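PDB 1VJK: molybdopterin converting factor, subunit 1 from Pyrococcus furiosus, which probably serves as the small, ubiquitin-like subunit of molybdopterin synthase, acting in the biosynthesis of the molybdenum cofactor. Local coordinates for residues 70-75 / 85-90. Numbering follows the deposited sequence.
Sequences IAVNGR and DGDVVG
An antiparallel pairing of Ile70-Val72, in an edge strand of the mixed sheet, with Val88-Gly90, the start of strand 88-92, forms one side of that sheet. Ala71 and Gly90 are the hydrogen-bonded pair: Gly90 N lies 2.9 Å from Ala71 O, and Ala71 N reaches Gly90 O at 3.2 Å. Val72 and Val89 form the next, non-hydrogen-bonded pair; their CG2 methyls meet at 4.1 Å, side by side on the face packed against helix 39-49, as expected of the beta-grasp fold of the ThiS/MoaD family. Beyond them the edge strand enters a type I' turn, Val72-Arg75, and Asn73 prolongs the pairing. Its backbone N gives a nearly straight bond (170°) to Val88 O, 2.8 Å away. With CG beside its own backbone N (chi1 -58°), the side-chain OD1 takes the part that the residue's own carbonyl would play, accepting Val88 N at 2.9 Å, while ND2 approaches Asp87 OD1 from above the carboxylate plane, also at 2.9 Å. The two planar groups stand 74° apart. Asp87 OD2 accepts from Lys84 N and lies 3.7 Å from Val72 CG1. An alanine in place of Asp87 would probably leave Asn73 ND2 without OD1 and Lys84 N without OD2 as acceptors. A water links Gly74 N to Val88 O.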
loop_
_atom_site.group_PDB
_atom_site.type_symbol
_atom_site.label_atom_id
_atom_site.label_comp_id
_atom_site.label_asym_id
_atom_site.label_seq_id
_atom_site.Cartn_x
_atom_site.Cartn_y
_atom_site.Cartn_z
ATOM N N ILE A 70 -4.235 1.357 4.511
ATOM C CA ILE A 70 -4.275 0.413 3.377
ATOM C C ILE A 70 -5.304 -0.662 3.622
ATOM O O ILE A 70 -5.727 -0.887 4.772
ATOM C CB ILE A 70 -2.885 -0.218 3.058
ATOM C CG1 ILE A 70 -2.417 -1.171 4.176
ATOM C CG2 ILE A 70 -1.838 0.870 2.686
ATOM C CD1 ILE A 70 -2.879 -2.666 3.993
ATOM N N ALA A 71 -5.764 -1.289 2.556
ATOM C CA ALA A 71 -6.652 -2.431 2.667
ATOM C C ALA A 71 -6.250 -3.432 1.627
ATOM O O ALA A 71 -5.840 -3.078 0.505
ATOM C CB ALA A 71 -8.125 -2.025 2.486
ATOM N N VAL A 72 -6.327 -4.703 1.984
ATOM C CA VAL A 72 -6.031 -5.789 1.062
ATOM C C VAL A 72 -7.312 -6.512 0.710
ATOM O O VAL A 72 -7.969 -7.073 1.611
ATOM C CB VAL A 72 -5.026 -6.788 1.655
ATOM C CG1 VAL A 72 -4.781 -7.945 0.657
ATOM C CG2 VAL A 72 -3.708 -6.081 2.010
ATOM N N ASN A 73 -7.676 -6.507 -0.571
ATOM C CA ASN A 73 -8.961 -7.047 -1.032
ATOM C C ASN A 73 -10.124 -6.559 -0.157
ATOM O O ASN A 73 -11.024 -7.334 0.220
ATOM C CB ASN A 73 -8.901 -8.577 -1.081
ATOM C CG ASN A 73 -7.799 -9.062 -1.965
ATOM O OD1 ASN A 73 -7.558 -8.476 -3.027
ATOM N ND2 ASN A 73 -7.112 -10.103 -1.551
ATOM N N GLY A 74 -10.103 -5.270 0.158
ATOM C CA GLY A 74 -11.194 -4.645 0.876
ATOM C C GLY A 74 -11.152 -4.814 2.373
ATOM O O GLY A 74 -12.130 -4.447 3.025
ATOM N N ARG A 75 -10.057 -5.343 2.929
ATOM C CA ARG A 75 -9.986 -5.620 4.370
ATOM C C ARG A 75 -8.806 -4.943 5.039
ATOM O O ARG A 75 -7.713 -4.897 4.465
ATOM C CB ARG A 75 -9.890 -7.129 4.617
ATOM C CG ARG A 75 -11.048 -7.954 4.109
ATOM C CD ARG A 75 -10.750 -9.458 4.073
ATOM N NE ARG A 75 -10.596 -10.019 5.424
ATOM C CZ ARG A 75 -9.428 -10.334 6.006
ATOM N NH1 ARG A 75 -8.275 -10.166 5.370
ATOM N NH2 ARG A 75 -9.418 -10.828 7.237
ATOM N N ASP A 85 -0.454 -13.617 -4.680
ATOM C CA ASP A 85 -0.454 -13.198 -6.060
ATOM C C ASP A 85 -1.882 -12.769 -6.475
ATOM O O ASP A 85 -2.863 -13.484 -6.222
ATOM C CB ASP A 85 0.031 -14.395 -6.885
ATOM C CG ASP A 85 0.545 -14.036 -8.238
ATOM O OD1 ASP A 85 0.812 -12.855 -8.567
ATOM O OD2 ASP A 85 0.686 -14.956 -9.072
ATOM N N GLY A 86 -2.005 -11.577 -7.033
ATOM C CA GLY A 86 -3.282 -11.060 -7.464
ATOM C C GLY A 86 -4.005 -10.197 -6.427
ATOM O O GLY A 86 -5.037 -9.616 -6.734
ATOM N N ASP A 87 -3.456 -10.068 -5.218
ATOM C CA ASP A 87 -4.121 -9.231 -4.212
ATOM C C ASP A 87 -4.235 -7.797 -4.704
ATOM O O ASP A 87 -3.335 -7.298 -5.416
ATOM C CB ASP A 87 -3.296 -9.172 -2.916
ATOM C CG ASP A 87 -3.517 -10.340 -1.992
ATOM O OD1 ASP A 87 -4.504 -11.117 -2.152
ATOM O OD2 ASP A 87 -2.737 -10.547 -1.028
ATOM N N VAL A 88 -5.299 -7.122 -4.301
ATOM C CA VAL A 88 -5.521 -5.718 -4.630
ATOM C C VAL A 88 -5.365 -4.899 -3.363
ATOM O O VAL A 88 -6.045 -5.142 -2.370
ATOM C CB VAL A 88 -6.925 -5.484 -5.225
ATOM C CG1 VAL A 88 -7.115 -4.002 -5.538
ATOM C CG2 VAL A 88 -7.099 -6.305 -6.518
ATOM N N VAL A 89 -4.451 -3.938 -3.368
ATOM C CA VAL A 89 -4.158 -3.160 -2.177
ATOM C C VAL A 89 -4.516 -1.711 -2.393
ATOM O O VAL A 89 -3.942 -1.060 -3.279
ATOM C CB VAL A 89 -2.671 -3.313 -1.769
ATOM C CG1 VAL A 89 -2.399 -2.571 -0.477
ATOM C CG2 VAL A 89 -2.308 -4.776 -1.591
ATOM N N GLY A 90 -5.454 -1.179 -1.611
ATOM C CA GLY A 90 -5.808 0.222 -1.690
ATOM C C GLY A 90 -4.909 1.027 -0.763
ATOM O O GLY A 90 -4.522 0.562 0.321
HETATM O O HOH W 1 -8.370 -3.568 -1.505
#